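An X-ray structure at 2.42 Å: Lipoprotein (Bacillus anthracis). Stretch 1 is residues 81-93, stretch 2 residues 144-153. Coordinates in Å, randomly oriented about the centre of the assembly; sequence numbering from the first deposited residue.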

# COMPACT_ATOMS: atom_id res chain seq x y z
N PRO A 81 11.78 9.40 -19.02
CA PRO A 81 11.84 10.36 -17.90
C PRO A 81 10.70 10.13 -16.91
O PRO A 81 9.54 9.92 -17.29
N ILE A 82 11.06 10.12 -15.63
CA ILE A 82 10.08 9.92 -14.56
C ILE A 82 9.81 11.24 -13.84
O ILE A 82 10.69 11.82 -13.22
N ILE A 83 8.57 11.70 -13.94
CA ILE A 83 8.20 12.98 -13.36
C ILE A 83 7.37 12.71 -12.12
O ILE A 83 6.36 12.02 -12.20
N ALA A 84 7.77 13.27 -10.98
CA ALA A 84 7.05 13.02 -9.73
C ALA A 84 5.59 13.41 -9.90
O ALA A 84 5.29 14.42 -10.54
N ASN A 85 4.70 12.57 -9.37
CA ASN A 85 3.26 12.82 -9.39
C ASN A 85 2.64 12.84 -10.78
O ASN A 85 1.63 13.49 -11.02
N GLU A 86 3.27 12.12 -11.70
CA GLU A 86 2.73 11.92 -13.04
C GLU A 86 2.75 10.44 -13.36
O GLU A 86 3.82 9.83 -13.45
N LYS A 87 1.57 9.86 -13.57
CA LYS A 87 1.47 8.47 -13.97
C LYS A 87 2.09 8.31 -15.36
O LYS A 87 1.74 9.02 -16.29
N ASN A 88 3.08 7.43 -15.46
CA ASN A 88 3.74 7.19 -16.73
C ASN A 88 3.78 5.69 -17.01
O ASN A 88 4.23 4.90 -16.17
N GLU A 89 3.27 5.30 -18.17
CA GLU A 89 3.33 3.90 -18.55
C GLU A 89 4.73 3.62 -19.06
O GLU A 89 5.17 4.21 -20.06
N ILE A 90 5.45 2.74 -18.39
CA ILE A 90 6.82 2.47 -18.80
C ILE A 90 7.01 1.00 -19.12
O ILE A 90 6.62 0.12 -18.35
N MSE A 91 7.60 0.73 -20.27
CA MSE A 91 7.81 -0.64 -20.68
C MSE A 91 8.93 -1.29 -19.87
O MSE A 91 10.04 -0.74 -19.74
N TRP A 92 8.64 -2.45 -19.30
CA TRP A 92 9.64 -3.21 -18.57
C TRP A 92 10.11 -4.39 -19.40
O TRP A 92 9.33 -4.95 -20.19
N TYR A 93 11.38 -4.76 -19.24
CA TYR A 93 11.99 -5.80 -20.05
C TYR A 93 12.63 -6.87 -19.19
O TYR A 93 13.45 -6.56 -18.30
N PRO A 144 4.20 -3.66 -19.94
CA PRO A 144 4.00 -2.24 -19.63
C PRO A 144 3.47 -2.04 -18.22
O PRO A 144 2.53 -2.72 -17.83
N LEU A 145 4.10 -1.16 -17.47
CA LEU A 145 3.70 -0.86 -16.10
C LEU A 145 3.51 0.64 -15.93
O LEU A 145 4.39 1.44 -16.30
N THR A 146 2.39 1.02 -15.35
CA THR A 146 2.15 2.43 -15.08
C THR A 146 2.59 2.76 -13.66
O THR A 146 2.12 2.15 -12.68
N MSE A 147 3.51 3.72 -13.55
CA MSE A 147 4.11 4.03 -12.26
C MSE A 147 3.96 5.49 -11.90
O MSE A 147 3.77 6.33 -12.77
N SER A 148 4.10 5.78 -10.61
CA SER A 148 4.13 7.15 -10.13
C SER A 148 4.93 7.22 -8.83
O SER A 148 4.75 6.37 -7.96
N LEU A 149 5.83 8.20 -8.73
CA LEU A 149 6.58 8.46 -7.50
C LEU A 149 6.12 9.77 -6.89
O LEU A 149 5.92 10.76 -7.60
N PRO A 150 5.93 9.79 -5.56
CA PRO A 150 5.34 10.95 -4.88
C PRO A 150 6.19 12.21 -4.83
O PRO A 150 5.63 13.28 -4.67
N SER A 151 7.51 12.10 -4.97
CA SER A 151 8.33 13.31 -4.92
C SER A 151 9.61 13.12 -5.69
O SER A 151 10.03 11.99 -5.94
N SER A 152 10.24 14.23 -6.08
CA SER A 152 11.45 14.18 -6.89
C SER A 152 12.68 13.84 -6.06
O SER A 152 12.81 14.27 -4.92
N GLY A 153 13.59 13.09 -6.67
CA GLY A 153 14.81 12.67 -6.02
C GLY A 153 15.18 11.26 -6.45
O GLY A 153 14.59 10.73 -7.39

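Antiparallel pairing of strand 88-93 with strand 144-147 sets the side-chain arrangement. Ile90 N donates to Leu145 O (2.7 Å, nearly linear) and Leu145 N to Ile90 O (3.0 Å); Asn88 N and Met147 O (3.0 Å) and Met147 N and Asn88 O (3.0 Å) form the second reciprocal pair. Beyond the strands, Asn85 N, within the type II turn Ile83-Glu86, donates to Leu149 O (2.8 Å). The Asn85 CA-to-CB bond points away, yet its m rotamer brings ND2 back for a weak hydrogen bond to Pro150 O (3.0 Å). One water accepts from Leu149 N (3.0 Å) and donates to Ile83 O (2.5 Å) and Glu86 O (3.2 Å), bridging the stretches beside the direct Asn85 N to Leu149 O hydrogen bond.

On the face that carries Asn88, Ile90, Leu145 and Met147, the closest packing is apolar. Leu145 (m, t) lays CD1 over the Trp92 five-membered ring, 3.6 Å from its centroid, whereas selenomethionine Met147 (m, t, m) brings SE to the ring edge, 3.7 Å from Trp92 NE1. Met147 CE meets Ile90 CD1 at 3.3 Å, a tight contact. Farther along, Ile82 CG2 packs on Leu149 CD2 (3.8 Å), and Ala84 CB lies 3.5 Å from Ser151 C.

On the other face, Glu89 CB approaches Thr146 OG1 (3.7 Å), and selenomethionine Met91 SE sits 4.2 Å from Pro144 CD.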

# COMPACT_ATOMS: atom_id res chain seq x y z
CB PRO A 81 11.71 11.72 -18.59
CG PRO A 81 11.08 11.44 -19.92
CD PRO A 81 11.48 10.04 -20.31
CB ILE A 82 10.58 8.86 -13.59
CG1 ILE A 82 10.58 7.50 -14.29
CG2 ILE A 82 9.72 8.82 -12.34
CD1 ILE A 82 11.62 6.56 -13.77
CB ILE A 83 7.38 13.82 -14.36
CG1 ILE A 83 8.06 13.85 -15.73
CG2 ILE A 83 7.21 15.22 -13.86
CD1 ILE A 83 9.38 14.51 -15.72
CB ALA A 84 7.68 13.75 -8.56
CB ASN A 85 2.93 14.10 -8.62
CG ASN A 85 3.34 14.00 -7.15
OD1 ASN A 85 2.94 13.07 -6.44
ND2 ASN A 85 4.17 14.94 -6.71
CB GLU A 86 3.55 12.68 -14.08
CG GLU A 86 3.09 14.10 -14.33
CD GLU A 86 3.78 14.76 -15.52
OE1 GLU A 86 3.83 16.01 -15.56
OE2 GLU A 86 4.28 14.03 -16.41
CB LYS A 87 0.01 8.00 -13.95
CG LYS A 87 -0.55 7.70 -12.55
CD LYS A 87 -1.91 8.38 -12.29
CE LYS A 87 -2.45 8.13 -10.86
NZ LYS A 87 -1.75 8.88 -9.76
CB ASN A 88 5.16 7.78 -16.73
CG ASN A 88 5.87 7.66 -18.08
OD1 ASN A 88 5.22 7.60 -19.14
ND2 ASN A 88 7.20 7.67 -18.06
CB GLU A 89 2.28 3.57 -19.61
CG GLU A 89 2.20 2.09 -19.97
CD GLU A 89 1.18 1.79 -21.06
OE1 GLU A 89 1.35 2.27 -22.20
OE2 GLU A 89 0.20 1.06 -20.77
CB ILE A 90 7.83 2.94 -17.75
CG1 ILE A 90 7.70 4.45 -17.59
CG2 ILE A 90 9.25 2.56 -18.17
CD1 ILE A 90 8.62 5.10 -16.59
CB MSE A 91 8.04 -0.71 -22.18
CG MSE A 91 6.75 -1.00 -22.97
SE MSE A 91 6.37 -2.93 -22.87
CE MSE A 91 8.25 -3.39 -22.92
CB TRP A 92 9.10 -3.67 -17.22
CG TRP A 92 9.16 -2.59 -16.20
CD1 TRP A 92 8.45 -1.42 -16.21
CD2 TRP A 92 9.97 -2.57 -15.02
NE1 TRP A 92 8.77 -0.67 -15.11
CE2 TRP A 92 9.70 -1.35 -14.36
CE3 TRP A 92 10.89 -3.45 -14.46
CZ2 TRP A 92 10.32 -0.99 -13.16
CZ3 TRP A 92 11.51 -3.10 -13.26
CH2 TRP A 92 11.22 -1.88 -12.63
CB TYR A 93 13.05 -5.19 -20.98
CG TYR A 93 12.50 -4.20 -21.98
CD1 TYR A 93 12.35 -2.86 -21.63
CD2 TYR A 93 12.17 -4.58 -23.27
CE1 TYR A 93 11.86 -1.93 -22.55
CE2 TYR A 93 11.67 -3.67 -24.19
CZ TYR A 93 11.53 -2.34 -23.82
OH TYR A 93 11.04 -1.42 -24.73
CB PRO A 144 2.95 -1.79 -20.65
CG PRO A 144 2.36 -3.03 -21.21
CD PRO A 144 3.06 -4.24 -20.66
CB LEU A 145 4.76 -1.35 -15.12
CG LEU A 145 5.03 -2.85 -15.13
CD1 LEU A 145 6.14 -3.19 -14.13
CD2 LEU A 145 3.76 -3.61 -14.81
CB THR A 146 0.68 2.80 -15.30
OG1 THR A 146 0.31 2.49 -16.65
CG2 THR A 146 0.45 4.29 -15.08
CB MSE A 147 5.61 3.70 -12.29
CG MSE A 147 5.94 2.31 -12.77
SE MSE A 147 7.85 1.91 -12.67
CE MSE A 147 8.44 2.95 -14.10
CB SER A 148 2.71 7.66 -9.92
OG SER A 148 2.71 9.06 -9.65
CB LEU A 149 8.09 8.55 -7.78
CG LEU A 149 8.91 7.26 -7.93
CD1 LEU A 149 8.49 6.27 -6.86
CD2 LEU A 149 8.78 6.67 -9.32
CB PRO A 150 5.10 10.43 -3.45
CG PRO A 150 6.03 9.28 -3.29
CD PRO A 150 6.17 8.66 -4.65
CB SER A 151 8.64 13.72 -3.47
OG SER A 151 9.58 12.85 -2.88
CB SER A 152 11.67 15.52 -7.59
OG SER A 152 12.05 16.52 -6.66
O HOH W 1 6.17 9.66 -11.33